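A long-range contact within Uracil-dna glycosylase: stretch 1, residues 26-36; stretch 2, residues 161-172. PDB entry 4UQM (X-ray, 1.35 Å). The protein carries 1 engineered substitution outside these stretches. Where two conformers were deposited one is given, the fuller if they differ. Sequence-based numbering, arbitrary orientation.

Stretch 1 (26-36) DWQEALLPEFS
Stretch 2 161-172: EHFTDAVIKAVN

Two helices, at least 128 residues apart in sequence where they touch, pack side by side mainly through apolar side chains, with Glu34 also in close contact and no hydrogen bond between them. Their N-to-C directions differ by 142°, so they run roughly antiparallel. The axes come within 9.9 Å.

Stretch 1 is helical from Asp26, where the helix has already begun, to about Phe35. Phi/psi values stay near -65/-42 as far as Ala30. Leu31 departs to -103/-3, and Leu32 follows at -45/-44. The helix kinks where the N atoms of Pro33 and Glu34 lack a bond to the turn before. Pro33 has no amide hydrogen to give, while Glu34 N makes a weak bond to Leu31 O at 2.8 Å. Phe35 N also reaches Leu31 O, at 3.2 Å. Stretch 2 is helical throughout, and its helix begins before Glu161. Its phi values run from -55 to -73° and its psi values from -25 to -49°, with regular i to i-4 bonds such as Ala170 N to Ala166 O at 2.9 Å.

The register follows the antiparallel course. CA atoms pair Ala30 with Ala170 at 6.4 Å, Leu31 with Ala166 at 7.1 Å, and Glu34 with Phe163 at 6.5 Å. At the first pair both CA-to-CB bonds point toward the other helix, and Ala30 CB and Ala170 CB are 4.1 Å apart.

The CA-to-CB bond of Trp27 (chi1 -77°, chi2 126°) points sideways, but its ring end comes nearer stretch 2. Trp27 CH2 lies 3.8 Å from both Val167 CG1 and Val171 CG2. Both valines have chi1 near 180° (t).

The CA-to-CB bond of Leu31 points toward stretch 2; the rotamer is mt. Leu31 CD1 is 4.0 Å from Phe163 CZ. Leu31 CD2 is 4.2 Å from Ala166 CB and 4.1 Å from Val167 CG2. Leu31 thus touches three residues within about one turn of the other helix.

Phe163 (chi1 179°, chi2 77°) has the largest area covered by the other stretch, 67 Å². Glu34 CB lies at the edge of the Phe163 ring, 3.8 Å from Phe163 CD1. Phe35 (chi1 -57°, chi2 -50°) brings Phe35 CE1 to 3.5 Å from Phe163 CE1. The two rings meet obliquely, with centroids 5.7 Å apart and planes at 36°.

The CA-to-CB bond of Glu34 points toward stretch 2; chi1 is -49°, chi2 -45° and chi3 -47°. This folded chain places Glu34 CD 3.3 Å from Ala166 CB, the closest pair between the stretches. The carboxylate makes no salt bridge across the contact; its OE1 is hydrogen-bonded elsewhere in the structure.

The two stretches bury 395 Å² in total, both sides summed.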

# COMPACT_ATOMS: atom_id res chain seq x y z
N ASP A 26 7.32 4.73 16.06
CA ASP A 26 6.24 3.78 16.33
C ASP A 26 6.34 2.54 15.46
O ASP A 26 6.15 1.43 15.95
CB ASP A 26 4.84 4.44 16.33
CG ASP A 26 4.49 5.20 15.08
OD1 ASP A 26 5.10 5.06 13.99
OD2 ASP A 26 3.48 5.96 15.21
N TRP A 27 6.66 2.73 14.19
CA TRP A 27 6.90 1.58 13.31
C TRP A 27 8.14 0.80 13.76
O TRP A 27 8.12 -0.44 13.78
CB TRP A 27 7.08 1.99 11.86
CG TRP A 27 5.85 2.34 11.10
CD1 TRP A 27 5.63 3.51 10.41
CD2 TRP A 27 4.67 1.52 10.89
NE1 TRP A 27 4.38 3.47 9.78
CE2 TRP A 27 3.78 2.27 10.08
CE3 TRP A 27 4.30 0.24 11.30
CZ2 TRP A 27 2.55 1.75 9.66
CZ3 TRP A 27 3.11 -0.28 10.87
CH2 TRP A 27 2.22 0.49 10.09
N GLN A 28 9.21 1.50 14.14
CA GLN A 28 10.42 0.79 14.55
C GLN A 28 10.14 -0.10 15.74
O GLN A 28 10.58 -1.26 15.79
CB GLN A 28 11.55 1.77 14.89
CG GLN A 28 12.20 2.61 13.79
CD GLN A 28 13.04 1.87 12.71
OE1 GLN A 28 12.88 0.64 12.49
NE2 GLN A 28 13.93 2.63 12.00
N GLU A 29 9.39 0.41 16.71
CA GLU A 29 9.04 -0.39 17.89
C GLU A 29 8.14 -1.56 17.58
O GLU A 29 8.37 -2.68 18.06
CB GLU A 29 8.43 0.50 18.99
CG GLU A 29 9.43 1.48 19.54
CD GLU A 29 8.88 2.39 20.62
OE1 GLU A 29 7.80 2.09 21.17
OE2 GLU A 29 9.57 3.41 20.91
N ALA A 30 7.14 -1.34 16.75
CA ALA A 30 6.19 -2.42 16.38
C ALA A 30 6.86 -3.50 15.56
O ALA A 30 6.57 -4.68 15.73
CB ALA A 30 4.99 -1.86 15.66
N LEU A 31 7.78 -3.11 14.68
CA LEU A 31 8.33 -4.06 13.71
C LEU A 31 9.71 -4.58 14.06
O LEU A 31 10.21 -5.45 13.36
CB LEU A 31 8.33 -3.41 12.32
CG LEU A 31 6.96 -2.96 11.82
CD1 LEU A 31 7.10 -2.12 10.57
CD2 LEU A 31 6.03 -4.16 11.63
N LEU A 32 10.32 -4.10 15.16
CA LEU A 32 11.61 -4.60 15.56
C LEU A 32 11.73 -6.12 15.53
O LEU A 32 12.75 -6.60 15.05
CB LEU A 32 12.05 -4.06 16.93
CG LEU A 32 13.46 -4.47 17.39
CD1 LEU A 32 14.55 -4.02 16.40
CD2 LEU A 32 13.75 -3.91 18.77
N PRO A 33 10.71 -6.87 16.02
CA PRO A 33 10.86 -8.33 15.97
C PRO A 33 11.00 -8.89 14.55
O PRO A 33 11.62 -9.93 14.35
CB PRO A 33 9.56 -8.85 16.62
CG PRO A 33 9.14 -7.73 17.51
CD PRO A 33 9.46 -6.50 16.72
N GLU A 34 10.39 -8.22 13.57
CA GLU A 34 10.51 -8.64 12.18
C GLU A 34 11.94 -8.41 11.67
O GLU A 34 12.55 -9.31 11.08
CB GLU A 34 9.53 -7.87 11.29
CG GLU A 34 8.09 -7.84 11.83
CD GLU A 34 7.60 -9.18 12.31
OE1 GLU A 34 7.78 -10.19 11.60
OE2 GLU A 34 6.96 -9.23 13.39
N PHE A 35 12.48 -7.21 11.92
CA PHE A 35 13.82 -6.89 11.41
C PHE A 35 14.90 -7.77 12.02
O PHE A 35 15.97 -7.93 11.46
CB PHE A 35 14.14 -5.41 11.62
CG PHE A 35 13.14 -4.47 10.97
CD1 PHE A 35 12.78 -4.65 9.67
CD2 PHE A 35 12.58 -3.39 11.66
CE1 PHE A 35 11.86 -3.80 9.06
CE2 PHE A 35 11.69 -2.54 11.04
CZ PHE A 35 11.28 -2.76 9.77
N SER A 36 14.56 -8.37 13.17
CA SER A 36 15.43 -9.27 13.92
C SER A 36 15.24 -10.77 13.58
O SER A 36 16.00 -11.59 14.04
CB SER A 36 15.23 -9.03 15.44
OG SER A 36 15.20 -7.63 15.81
N GLU A 161 5.43 -11.66 2.70
CA GLU A 161 4.09 -11.83 3.27
C GLU A 161 4.10 -11.92 4.77
O GLU A 161 3.17 -11.40 5.40
CB GLU A 161 3.39 -13.06 2.68
CG GLU A 161 3.04 -12.93 1.19
CD GLU A 161 4.15 -13.28 0.21
OE1 GLU A 161 5.33 -13.51 0.62
OE2 GLU A 161 3.82 -13.36 -1.02
N HIS A 162 5.15 -12.49 5.36
CA HIS A 162 5.24 -12.50 6.82
C HIS A 162 5.42 -11.07 7.34
O HIS A 162 4.87 -10.70 8.36
CB HIS A 162 6.43 -13.34 7.26
CG HIS A 162 6.29 -14.79 6.95
ND1 HIS A 162 5.22 -15.53 7.39
CD2 HIS A 162 7.12 -15.64 6.31
CE1 HIS A 162 5.39 -16.79 7.01
NE2 HIS A 162 6.52 -16.88 6.33
N PHE A 163 6.24 -10.30 6.66
CA PHE A 163 6.49 -8.92 7.08
C PHE A 163 5.22 -8.06 6.92
O PHE A 163 4.86 -7.31 7.84
CB PHE A 163 7.61 -8.32 6.26
CG PHE A 163 7.89 -6.88 6.62
CD1 PHE A 163 8.59 -6.58 7.79
CD2 PHE A 163 7.37 -5.83 5.86
CE1 PHE A 163 8.78 -5.25 8.16
CE2 PHE A 163 7.57 -4.52 6.21
CZ PHE A 163 8.31 -4.21 7.35
N THR A 164 4.54 -8.18 5.79
CA THR A 164 3.32 -7.38 5.64
C THR A 164 2.18 -7.92 6.51
O THR A 164 1.33 -7.14 6.93
CB THR A 164 2.90 -7.17 4.18
OG1 THR A 164 2.70 -8.43 3.57
CG2 THR A 164 3.95 -6.38 3.46
N ASP A 165 2.18 -9.20 6.87
CA ASP A 165 1.28 -9.67 7.98
C ASP A 165 1.54 -8.88 9.27
O ASP A 165 0.62 -8.47 9.96
CB ASP A 165 1.49 -11.16 8.32
CG ASP A 165 0.86 -12.14 7.30
OD1 ASP A 165 0.09 -11.71 6.43
OD2 ASP A 165 1.17 -13.35 7.47
N ALA A 166 2.83 -8.70 9.61
CA ALA A 166 3.18 -7.98 10.83
C ALA A 166 2.74 -6.52 10.77
O ALA A 166 2.28 -5.97 11.80
CB ALA A 166 4.68 -8.10 11.12
N VAL A 167 2.81 -5.91 9.60
CA VAL A 167 2.33 -4.53 9.45
C VAL A 167 0.82 -4.46 9.67
O VAL A 167 0.33 -3.65 10.45
CB VAL A 167 2.72 -3.95 8.09
CG1 VAL A 167 2.07 -2.58 7.84
CG2 VAL A 167 4.25 -3.84 7.92
N ILE A 168 0.09 -5.36 9.02
CA ILE A 168 -1.37 -5.50 9.19
C ILE A 168 -1.71 -5.71 10.65
O ILE A 168 -2.60 -5.06 11.19
CB ILE A 168 -1.91 -6.72 8.40
CG1 ILE A 168 -1.90 -6.45 6.88
CG2 ILE A 168 -3.31 -7.15 8.89
CD1 ILE A 168 -3.01 -5.53 6.42
N LYS A 169 -1.01 -6.64 11.32
CA LYS A 169 -1.25 -6.91 12.72
C LYS A 169 -1.01 -5.68 13.60
O LYS A 169 -1.78 -5.46 14.54
CB LYS A 169 -0.41 -8.10 13.22
CG LYS A 169 -0.96 -9.44 12.67
CD LYS A 169 -0.11 -10.60 13.13
CE LYS A 169 -0.17 -11.83 12.20
NZ LYS A 169 0.85 -12.89 12.51
N ALA A 170 0.03 -4.88 13.31
CA ALA A 170 0.30 -3.69 14.13
C ALA A 170 -0.82 -2.65 14.00
O ALA A 170 -1.24 -2.02 14.99
CB ALA A 170 1.60 -3.07 13.72
N VAL A 171 -1.31 -2.47 12.77
CA VAL A 171 -2.44 -1.57 12.53
C VAL A 171 -3.71 -2.14 13.17
O VAL A 171 -4.45 -1.39 13.79
CB VAL A 171 -2.62 -1.34 11.02
CG1 VAL A 171 -3.81 -0.46 10.75
CG2 VAL A 171 -1.35 -0.68 10.44
N ASN A 172 -3.95 -3.45 13.04
CA ASN A 172 -5.14 -4.05 13.65
C ASN A 172 -5.20 -3.91 15.17
O ASN A 172 -6.26 -3.81 15.78
CB ASN A 172 -5.15 -5.53 13.31
CG ASN A 172 -6.36 -6.23 13.85
OD1 ASN A 172 -7.48 -5.97 13.42
ND2 ASN A 172 -6.15 -7.13 14.78